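Local coordinates for oligopeptide-binding protein AppA (Bacillus subtilis, PDB 1XOC) that binds oligopeptides outside the cell membrane and delivers them to an ABC permease for uptake, supporting sporulation and genetic competence, at residues D102-Y107 with Y135-K140; Y53-K58 with S155-P160; L80-K85 with F139-K144. All blocks are in the same frame, centred on the assembly; numbering follows the deposited sequence.

Contact 1: residues D102-Y107 with Y135-K140. With ZN (zinc ion), chain Q.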
loop_
_atom_site.group_PDB
_atom_site.type_symbol
_atom_site.label_atom_id
_atom_site.label_comp_id
_atom_site.label_asym_id
_atom_site.label_seq_id
_atom_site.Cartn_x
_atom_site.Cartn_y
_atom_site.Cartn_z
ATOM N N ASP A 102 -21.101 1.738 -16.495
ATOM C CA ASP A 102 -19.986 2.308 -15.713
ATOM C C ASP A 102 -18.989 1.264 -15.308
ATOM O O ASP A 102 -17.791 1.469 -15.269
ATOM C CB ASP A 102 -20.551 3.009 -14.499
ATOM C CG ASP A 102 -21.532 4.091 -14.892
ATOM O OD1 ASP A 102 -21.162 4.968 -15.711
ATOM O OD2 ASP A 102 -22.688 4.077 -14.462
ATOM N N VAL A 103 -19.487 0.091 -14.959
ATOM C CA VAL A 103 -18.619 -1.005 -14.564
ATOM C C VAL A 103 -17.840 -1.535 -15.765
ATOM O O VAL A 103 -16.632 -1.810 -15.685
ATOM C CB VAL A 103 -19.463 -2.157 -13.885
ATOM C CG1 VAL A 103 -18.625 -3.399 -13.569
ATOM C CG2 VAL A 103 -20.180 -1.651 -12.632
ATOM N N VAL A 104 -18.523 -1.706 -16.887
ATOM C CA VAL A 104 -17.878 -2.147 -18.115
ATOM C C VAL A 104 -16.814 -1.115 -18.547
ATOM O O VAL A 104 -15.705 -1.487 -18.912
ATOM C CB VAL A 104 -18.898 -2.425 -19.263
ATOM C CG1 VAL A 104 -18.139 -2.732 -20.568
ATOM C CG2 VAL A 104 -19.839 -3.552 -18.864
ATOM N N PHE A 105 -17.169 0.158 -18.505
ATOM C CA PHE A 105 -16.220 1.206 -18.821
ATOM C C PHE A 105 -14.978 1.102 -17.955
ATOM O O PHE A 105 -13.880 1.069 -18.463
ATOM C CB PHE A 105 -16.882 2.575 -18.653
ATOM C CG PHE A 105 -15.911 3.709 -18.561
ATOM C CD1 PHE A 105 -15.106 4.012 -19.618
ATOM C CD2 PHE A 105 -15.800 4.449 -17.421
ATOM C CE1 PHE A 105 -14.225 5.031 -19.528
ATOM C CE2 PHE A 105 -14.907 5.467 -17.342
ATOM C CZ PHE A 105 -14.124 5.751 -18.390
ATOM N N THR A 106 -15.166 1.052 -16.645
ATOM C CA THR A 106 -14.054 1.154 -15.714
ATOM C C THR A 106 -13.106 -0.025 -15.873
ATOM O O THR A 106 -11.908 0.176 -15.988
ATOM C CB THR A 106 -14.546 1.235 -14.272
ATOM O OG1 THR A 106 -15.408 2.375 -14.116
ATOM C CG2 THR A 106 -13.408 1.337 -13.316
ATOM N N TYR A 107 -13.625 -1.240 -15.913
ATOM C CA TYR A 107 -12.729 -2.387 -15.988
ATOM C C TYR A 107 -12.140 -2.615 -17.380
ATOM O O TYR A 107 -11.122 -3.325 -17.506
ATOM C CB TYR A 107 -13.468 -3.650 -15.586
ATOM C CG TYR A 107 -13.647 -3.879 -14.104
ATOM C CD1 TYR A 107 -14.660 -3.246 -13.389
ATOM C CD2 TYR A 107 -12.777 -4.706 -13.408
ATOM C CE1 TYR A 107 -14.824 -3.476 -12.001
ATOM C CE2 TYR A 107 -12.964 -4.961 -12.029
ATOM C CZ TYR A 107 -13.968 -4.334 -11.346
ATOM O OH TYR A 107 -14.082 -4.569 -10.003
ATOM N N TYR A 135 -28.105 -3.667 -15.330
ATOM C CA TYR A 135 -27.455 -3.853 -14.046
ATOM C C TYR A 135 -26.688 -5.166 -13.968
ATOM O O TYR A 135 -26.498 -5.705 -12.892
ATOM C CB TYR A 135 -28.503 -3.777 -12.939
ATOM C CG TYR A 135 -29.179 -2.436 -12.943
ATOM C CD1 TYR A 135 -28.609 -1.352 -12.307
ATOM C CD2 TYR A 135 -30.395 -2.259 -13.597
ATOM C CE1 TYR A 135 -29.222 -0.110 -12.315
ATOM C CE2 TYR A 135 -31.024 -1.014 -13.605
ATOM C CZ TYR A 135 -30.422 0.051 -12.958
ATOM O OH TYR A 135 -31.066 1.268 -12.970
ATOM N N GLU A 136 -26.217 -5.668 -15.098
ATOM C CA GLU A 136 -25.553 -6.968 -15.094
ATOM C C GLU A 136 -24.334 -6.998 -15.993
ATOM O O GLU A 136 -24.395 -6.550 -17.141
ATOM C CB GLU A 136 -26.480 -8.070 -15.503
ATOM C CG GLU A 136 -25.964 -9.492 -15.331
ATOM C CD GLU A 136 -27.090 -10.491 -15.169
ATOM O OE1 GLU A 136 -28.192 -10.209 -15.718
ATOM O OE2 GLU A 136 -26.877 -11.554 -14.500
ATOM N N VAL A 137 -23.238 -7.552 -15.468
ATOM C CA VAL A 137 -21.987 -7.619 -16.208
ATOM C C VAL A 137 -21.364 -9.003 -16.112
ATOM O O VAL A 137 -21.412 -9.634 -15.069
ATOM C CB VAL A 137 -20.977 -6.602 -15.634
ATOM C CG1 VAL A 137 -19.628 -6.747 -16.251
ATOM C CG2 VAL A 137 -21.471 -5.200 -15.873
ATOM N N LEU A 138 -20.775 -9.473 -17.205
ATOM C CA LEU A 138 -20.058 -10.757 -17.214
ATOM C C LEU A 138 -18.572 -10.479 -17.416
ATOM O O LEU A 138 -18.184 -9.877 -18.408
ATOM C CB LEU A 138 -20.551 -11.676 -18.335
ATOM C CG LEU A 138 -19.850 -13.034 -18.404
ATOM C CD1 LEU A 138 -20.305 -13.981 -17.270
ATOM C CD2 LEU A 138 -20.127 -13.679 -19.755
ATOM N N PHE A 139 -17.771 -10.913 -16.450
ATOM C CA PHE A 139 -16.330 -10.900 -16.558
ATOM C C PHE A 139 -15.835 -12.229 -17.049
ATOM O O PHE A 139 -16.217 -13.282 -16.490
ATOM C CB PHE A 139 -15.706 -10.626 -15.201
ATOM C CG PHE A 139 -16.011 -9.254 -14.641
ATOM C CD1 PHE A 139 -17.042 -9.057 -13.762
ATOM C CD2 PHE A 139 -15.227 -8.179 -14.959
ATOM C CE1 PHE A 139 -17.278 -7.768 -13.217
ATOM C CE2 PHE A 139 -15.465 -6.921 -14.403
ATOM C CZ PHE A 139 -16.466 -6.714 -13.543
ATOM N N LYS A 140 -14.998 -12.223 -18.091
ATOM C CA LYS A 140 -14.423 -13.440 -18.638
ATOM C C LYS A 140 -12.910 -13.387 -18.510
ATOM O O LYS A 140 -12.299 -12.373 -18.847
ATOM C CB LYS A 140 -14.796 -13.590 -20.105
ATOM C CG LYS A 140 -16.320 -13.689 -20.300
ATOM C CD LYS A 140 -16.775 -13.604 -21.745
ATOM C CE LYS A 140 -16.757 -14.934 -22.427
ATOM N NZ LYS A 140 -17.329 -14.771 -23.780
HETATM ZN ZN ZN Q . -17.440 -14.004 -25.949
#
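Helix 102-107, through V103, V104 and Y107, lies against strand 136-140 with the short axes 9.1 Å apart and inclined by 29°, and V104 and V137 mark the closest backbone approach. Y107 and F139 meet as an edge-to-face aromatic pair. The rim of F139 points at one face of Y107, the planes standing at 69° and the centroids 4.8 Å apart. CE2 of F139 sits over the CG and CD2 side of the tyrosine ring, 3.6 Å from Y107 CG, while F139 CZ lies nearer CD1 and CE1. The helix packs on one face of the five-stranded antiparallel sheet of this solute-binding protein, and V129 of the adjacent strand 126-133 touches Y107, V137 and F139 alike. One turn back along the helix, V103 CG1 bridges two strand residues, 4.0 Å from F139 CZ and 4.1 Å from V137 CG2. With V137 CG1 anti to the backbone N (chi1 173°), CG2 stands beside that N and also meets V104 CG2 at 3.8 Å. Within the helix, D102 O accepts from T106 N and T106 OG1 on opposite faces of its carbonyl plane; T106 OG1 is also bonded by L159 N.

Contact 2: residues Y53-K58 with S155-P160; sequences YSFLTK and STAILP
In Y53 and F55, CG stands anti to the carbonyl carbon and beside the backbone N (chi1 -60° and -56°), and from these positions the two rings meet A157 and its neighbours. The methyl of A157 lies 3.4 Å from Y53 CB and remains close to CG and CD2 of the tyrosine, so it packs against the root of that side chain. Farther out, Y53 CE1 touches L159 CD2; the phenolic OH is bonded to the backbone O of F35. F55 approaches the main chain of the other segment: its CE1 is 3.4 Å from A157 N and 3.7 Å from A157 CB, and its CD1 lies beside the carbonyl of T156.

Between these aromatic contacts runs the direct polar link. I158 N donates to S54 O at 2.9 Å, with an N-H...O angle of 166° and the donor nearly on the line of the C=O bond. A157 CA adds a C-H...O approach to the same oxygen. Two waters extend the pairing: one accepts from S54 N and donates to I158 O, and the other accepts from L56 N at 3.0 Å and donates to T156 O at 2.6 Å. Buried backbone groups on both segments thereby find partners where the two segments stand too far apart to bond directly.

S155, at the end of helix 147-155, has its OG on N151 O and also makes a weak hydrogen bond to the backbone of the bound peptide. This water-bridged pairing of the two segments thus lies beside the peptide site of a family 5 solute-binding protein.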
loop_
_atom_site.group_PDB
_atom_site.type_symbol
_atom_site.label_atom_id
_atom_site.label_comp_id
_atom_site.label_asym_id
_atom_site.label_seq_id
_atom_site.Cartn_x
_atom_site.Cartn_y
_atom_site.Cartn_z
ATOM N N TYR A 53 -15.726 6.775 -3.818
ATOM C CA TYR A 53 -16.201 5.833 -4.816
ATOM C C TYR A 53 -16.815 4.634 -4.160
ATOM O O TYR A 53 -16.645 4.418 -2.953
ATOM C CB TYR A 53 -15.029 5.383 -5.707
ATOM C CG TYR A 53 -14.383 6.522 -6.433
ATOM C CD1 TYR A 53 -15.089 7.220 -7.404
ATOM C CD2 TYR A 53 -13.077 6.851 -6.187
ATOM C CE1 TYR A 53 -14.524 8.286 -8.078
ATOM C CE2 TYR A 53 -12.503 7.902 -6.854
ATOM C CZ TYR A 53 -13.223 8.592 -7.791
ATOM O OH TYR A 53 -12.585 9.641 -8.463
ATOM N N SER A 54 -17.477 3.833 -4.988
ATOM C CA SER A 54 -17.961 2.522 -4.617
ATOM C C SER A 54 -17.203 1.438 -5.407
ATOM O O SER A 54 -16.642 1.692 -6.480
ATOM C CB SER A 54 -19.445 2.398 -4.891
ATOM O OG SER A 54 -20.198 3.365 -4.185
ATOM N N PHE A 55 -17.319 0.220 -4.862
ATOM C CA PHE A 55 -16.597 -0.970 -5.306
ATOM C C PHE A 55 -17.572 -2.142 -5.289
ATOM O O PHE A 55 -18.453 -2.226 -4.432
ATOM C CB PHE A 55 -15.436 -1.249 -4.337
ATOM C CG PHE A 55 -14.483 -0.042 -4.188
ATOM C CD1 PHE A 55 -13.250 0.022 -4.853
ATOM C CD2 PHE A 55 -14.840 1.003 -3.363
ATOM C CE1 PHE A 55 -12.442 1.172 -4.713
ATOM C CE2 PHE A 55 -14.006 2.141 -3.253
ATOM C CZ PHE A 55 -12.854 2.183 -3.890
ATOM N N LEU A 56 -17.393 -3.070 -6.220
ATOM C CA LEU A 56 -18.282 -4.194 -6.304
ATOM C C LEU A 56 -18.273 -5.012 -5.005
ATOM O O LEU A 56 -19.308 -5.540 -4.556
ATOM C CB LEU A 56 -17.918 -5.088 -7.499
ATOM C CG LEU A 56 -18.314 -4.451 -8.836
ATOM C CD1 LEU A 56 -17.753 -5.263 -10.013
ATOM C CD2 LEU A 56 -19.811 -4.190 -8.968
ATOM N N THR A 57 -17.101 -5.170 -4.399
ATOM C CA THR A 57 -16.942 -5.900 -3.136
ATOM C C THR A 57 -16.138 -5.078 -2.156
ATOM O O THR A 57 -15.554 -4.047 -2.536
ATOM C CB THR A 57 -16.214 -7.234 -3.314
ATOM O OG1 THR A 57 -14.925 -6.962 -3.897
ATOM C CG2 THR A 57 -17.021 -8.208 -4.182
ATOM N N LYS A 58 -16.027 -5.537 -0.930
ATOM C CA LYS A 58 -15.301 -4.874 0.138
ATOM C C LYS A 58 -14.767 -5.949 1.059
ATOM O O LYS A 58 -15.494 -6.877 1.417
ATOM C CB LYS A 58 -16.259 -3.953 0.902
ATOM C CG LYS A 58 -15.699 -3.188 2.041
ATOM C CD LYS A 58 -16.836 -2.427 2.775
ATOM C CE LYS A 58 -17.112 -1.055 2.214
ATOM N NZ LYS A 58 -18.289 -0.394 2.908
ATOM N N SER A 155 -10.818 -3.506 -5.247
ATOM C CA SER A 155 -9.813 -2.437 -5.510
ATOM C C SER A 155 -10.190 -1.463 -6.590
ATOM O O SER A 155 -9.571 -0.380 -6.701
ATOM C CB SER A 155 -8.495 -3.080 -5.896
ATOM O OG SER A 155 -8.042 -3.915 -4.855
ATOM N N THR A 156 -11.205 -1.811 -7.380
ATOM C CA THR A 156 -11.572 -1.059 -8.557
ATOM C C THR A 156 -12.761 -0.124 -8.303
ATOM O O THR A 156 -13.919 -0.551 -8.253
ATOM C CB THR A 156 -11.858 -1.953 -9.742
ATOM O OG1 THR A 156 -10.786 -2.890 -9.883
ATOM C CG2 THR A 156 -12.025 -1.141 -11.064
ATOM N N ALA A 157 -12.433 1.155 -8.130
ATOM C CA ALA A 157 -13.451 2.197 -7.956
ATOM C C ALA A 157 -14.229 2.405 -9.227
ATOM O O ALA A 157 -13.625 2.612 -10.277
ATOM C CB ALA A 157 -12.799 3.527 -7.553
ATOM N N ILE A 158 -15.572 2.392 -9.132
ATOM C CA ILE A 158 -16.415 2.509 -10.309
ATOM C C ILE A 158 -16.525 3.994 -10.730
ATOM O O ILE A 158 -16.977 4.876 -9.964
ATOM C CB ILE A 158 -17.820 1.828 -10.087
ATOM C CG1 ILE A 158 -17.672 0.354 -9.688
ATOM C CG2 ILE A 158 -18.638 1.977 -11.317
ATOM C CD1 ILE A 158 -16.814 -0.468 -10.578
ATOM N N LEU A 159 -16.143 4.242 -11.981
ATOM C CA LEU A 159 -16.127 5.598 -12.529
ATOM C C LEU A 159 -17.335 5.866 -13.432
ATOM O O LEU A 159 -17.872 4.940 -14.044
ATOM C CB LEU A 159 -14.848 5.809 -13.337
ATOM C CG LEU A 159 -13.519 5.541 -12.622
ATOM C CD1 LEU A 159 -12.379 5.643 -13.625
ATOM C CD2 LEU A 159 -13.302 6.517 -11.492
ATOM N N PRO A 160 -17.768 7.139 -13.546
ATOM C CA PRO A 160 -18.908 7.495 -14.370
ATOM C C PRO A 160 -18.583 7.622 -15.869
ATOM O O PRO A 160 -17.897 8.567 -16.303
ATOM C CB PRO A 160 -19.341 8.845 -13.789
ATOM C CG PRO A 160 -18.112 9.415 -13.231
ATOM C CD PRO A 160 -17.275 8.274 -12.769
HETATM O O HOH W 1 -18.187 5.075 -7.539
HETATM O O HOH W 2 -15.119 -2.910 -8.129
#

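Contact 3: residues L80-K85 with F139-K144. With ZN (zinc ion), chain Q.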
loop_
_atom_site.group_PDB
_atom_site.type_symbol
_atom_site.label_atom_id
_atom_site.label_comp_id
_atom_site.label_asym_id
_atom_site.label_seq_id
_atom_site.Cartn_x
_atom_site.Cartn_y
_atom_site.Cartn_z
ATOM N N LEU A 80 -13.292 -19.227 -14.528
ATOM C CA LEU A 80 -12.971 -18.499 -15.751
ATOM C C LEU A 80 -13.979 -17.407 -16.119
ATOM O O LEU A 80 -13.787 -16.675 -17.092
ATOM C CB LEU A 80 -12.780 -19.476 -16.902
ATOM C CG LEU A 80 -11.531 -20.350 -16.788
ATOM C CD1 LEU A 80 -11.518 -21.467 -17.814
ATOM C CD2 LEU A 80 -10.279 -19.470 -16.885
ATOM N N ALA A 81 -15.041 -17.262 -15.333
ATOM C CA ALA A 81 -15.967 -16.167 -15.546
ATOM C C ALA A 81 -16.712 -15.826 -14.251
ATOM O O ALA A 81 -16.872 -16.683 -13.389
ATOM C CB ALA A 81 -16.957 -16.489 -16.678
ATOM N N TYR A 82 -17.185 -14.581 -14.168
ATOM C CA TYR A 82 -17.977 -14.096 -13.026
ATOM C C TYR A 82 -19.135 -13.278 -13.528
ATOM O O TYR A 82 -18.946 -12.339 -14.239
ATOM C CB TYR A 82 -17.123 -13.240 -12.076
ATOM C CG TYR A 82 -16.052 -14.037 -11.426
ATOM C CD1 TYR A 82 -14.852 -14.307 -12.082
ATOM C CD2 TYR A 82 -16.253 -14.625 -10.178
ATOM C CE1 TYR A 82 -13.869 -15.092 -11.503
ATOM C CE2 TYR A 82 -15.271 -15.374 -9.595
ATOM C CZ TYR A 82 -14.094 -15.654 -10.258
ATOM O OH TYR A 82 -13.176 -16.450 -9.627
ATOM N N ASP A 83 -20.348 -13.681 -13.166
ATOM C CA ASP A 83 -21.595 -12.965 -13.519
ATOM C C ASP A 83 -21.998 -12.122 -12.336
ATOM O O ASP A 83 -22.245 -12.648 -11.246
ATOM C CB ASP A 83 -22.696 -14.012 -13.825
ATOM C CG ASP A 83 -23.986 -13.406 -14.387
ATOM O OD1 ASP A 83 -23.996 -12.191 -14.741
ATOM O OD2 ASP A 83 -24.968 -14.177 -14.508
ATOM N N VAL A 84 -22.027 -10.801 -12.534
ATOM C CA VAL A 84 -22.206 -9.846 -11.453
ATOM C C VAL A 84 -23.439 -9.008 -11.674
ATOM O O VAL A 84 -23.595 -8.379 -12.691
ATOM C CB VAL A 84 -20.990 -8.922 -11.373
ATOM C CG1 VAL A 84 -21.207 -7.765 -10.329
ATOM C CG2 VAL A 84 -19.739 -9.709 -11.056
ATOM N N LYS A 85 -24.358 -9.061 -10.718
ATOM C CA LYS A 85 -25.533 -8.211 -10.726
ATOM C C LYS A 85 -25.277 -7.038 -9.795
ATOM O O LYS A 85 -24.792 -7.221 -8.693
ATOM C CB LYS A 85 -26.741 -9.008 -10.256
ATOM C CG LYS A 85 -27.100 -10.115 -11.234
ATOM C CD LYS A 85 -28.285 -10.989 -10.787
ATOM C CE LYS A 85 -28.487 -12.238 -11.732
ATOM N NZ LYS A 85 -27.232 -13.103 -11.953
ATOM N N PHE A 139 -17.771 -10.913 -16.450
ATOM C CA PHE A 139 -16.330 -10.900 -16.558
ATOM C C PHE A 139 -15.835 -12.229 -17.049
ATOM O O PHE A 139 -16.217 -13.282 -16.490
ATOM C CB PHE A 139 -15.706 -10.626 -15.201
ATOM C CG PHE A 139 -16.011 -9.254 -14.641
ATOM C CD1 PHE A 139 -17.042 -9.057 -13.762
ATOM C CD2 PHE A 139 -15.227 -8.179 -14.959
ATOM C CE1 PHE A 139 -17.278 -7.768 -13.217
ATOM C CE2 PHE A 139 -15.465 -6.921 -14.403
ATOM C CZ PHE A 139 -16.466 -6.714 -13.543
ATOM N N LYS A 140 -14.998 -12.223 -18.091
ATOM C CA LYS A 140 -14.423 -13.440 -18.638
ATOM C C LYS A 140 -12.910 -13.387 -18.510
ATOM O O LYS A 140 -12.299 -12.373 -18.847
ATOM C CB LYS A 140 -14.796 -13.590 -20.105
ATOM C CG LYS A 140 -16.320 -13.689 -20.300
ATOM C CD LYS A 140 -16.775 -13.604 -21.745
ATOM C CE LYS A 140 -16.757 -14.934 -22.427
ATOM N NZ LYS A 140 -17.329 -14.771 -23.780
ATOM N N LEU A 141 -12.330 -14.488 -18.033
ATOM C CA LEU A 141 -10.906 -14.548 -17.763
ATOM C C LEU A 141 -10.169 -15.421 -18.780
ATOM O O LEU A 141 -10.711 -16.388 -19.307
ATOM C CB LEU A 141 -10.615 -15.048 -16.354
ATOM C CG LEU A 141 -10.883 -14.124 -15.156
ATOM C CD1 LEU A 141 -12.370 -13.817 -15.004
ATOM C CD2 LEU A 141 -10.331 -14.770 -13.855
ATOM N N LYS A 142 -8.906 -15.056 -19.019
ATOM C CA LYS A 142 -8.025 -15.792 -19.926
ATOM C C LYS A 142 -7.482 -17.052 -19.262
ATOM O O LYS A 142 -7.118 -18.002 -19.939
ATOM C CB LYS A 142 -6.815 -14.936 -20.322
ATOM C CG LYS A 142 -7.062 -13.586 -20.935
ATOM C CD LYS A 142 -5.710 -12.871 -21.121
ATOM C CE LYS A 142 -5.832 -11.405 -21.462
ATOM N NZ LYS A 142 -4.604 -10.925 -22.194
ATOM N N TYR A 143 -7.346 -17.004 -17.936
ATOM C CA TYR A 143 -6.870 -18.130 -17.123
ATOM C C TYR A 143 -7.330 -17.877 -15.681
ATOM O O TYR A 143 -7.683 -16.760 -15.341
ATOM C CB TYR A 143 -5.320 -18.242 -17.177
ATOM C CG TYR A 143 -4.616 -16.928 -16.902
ATOM C CD1 TYR A 143 -4.399 -16.492 -15.601
ATOM C CD2 TYR A 143 -4.209 -16.105 -17.953
ATOM C CE1 TYR A 143 -3.772 -15.282 -15.352
ATOM C CE2 TYR A 143 -3.586 -14.881 -17.710
ATOM C CZ TYR A 143 -3.366 -14.495 -16.418
ATOM O OH TYR A 143 -2.768 -13.282 -16.155
ATOM N N LYS A 144 -7.306 -18.914 -14.846
ATOM C CA LYS A 144 -7.754 -18.797 -13.464
ATOM C C LYS A 144 -6.727 -18.023 -12.648
ATOM O O LYS A 144 -5.526 -18.266 -12.748
ATOM C CB LYS A 144 -7.993 -20.169 -12.849
ATOM C CG LYS A 144 -9.152 -20.909 -13.500
ATOM C CD LYS A 144 -9.442 -22.226 -12.815
ATOM C CE LYS A 144 -10.415 -23.037 -13.619
ATOM N NZ LYS A 144 -10.872 -24.229 -12.841
HETATM ZN ZN ZN Q . -17.440 -14.004 -25.949
#
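F139 O receives Y82 N at 2.8 Å, and A81 CA comes within 3.0 Å of the same oxygen as a C-H...O contact. The reciprocal bond from F139 N to Y82 O makes Y82 and F139 a hydrogen-bonded antiparallel pair; A81 and K140 form the adjoining non-hydrogen-bonded pair. L141 N then donates to L80 O at 2.8 Å. L80 and A81 together face L76 on the neighbouring strand 65-76, a classic beta bulge. On the face carrying Y82 and F139, L141 CD1 lies at the edge of the Y82 ring, 3.9 Å from CD1, and V84 CG2 meets the edge of F139 at CE1. L80 reaches past the strand end: its CD2 is 3.6 Å from Y143 C and 3.8 Å from CG of K144, whose side chain crosses it at about a right angle. K140 turns to the face of A81; its chain bends about CG-CD (chi3 86°, which places CE), and NZ beyond binds a zinc ion at 2.3 Å. Coordination uses the nitrogen lone pair, so this lysine is probably neutral while it holds the metal.

From the N terminus the chain first passes residues 53-58, which lead into edge strand 57-59, then 80-85 in the middle of the five-stranded sheet, then helix 100-108. Contact 1 closes the shortest loop, when strand 136-141 returns against that helix. Contact 3 closes a longer loop on the same strand; the two loops end on the same stretch, sharing F139 and K140. Contact 2 closes last, at 155-160, and encloses both. The helix joins contacts 1 and 2 through a probable hydrogen bond from L159 N to T106 OG1, while L56 packs on F139 and V84, tying residues 53-58 to the sheet.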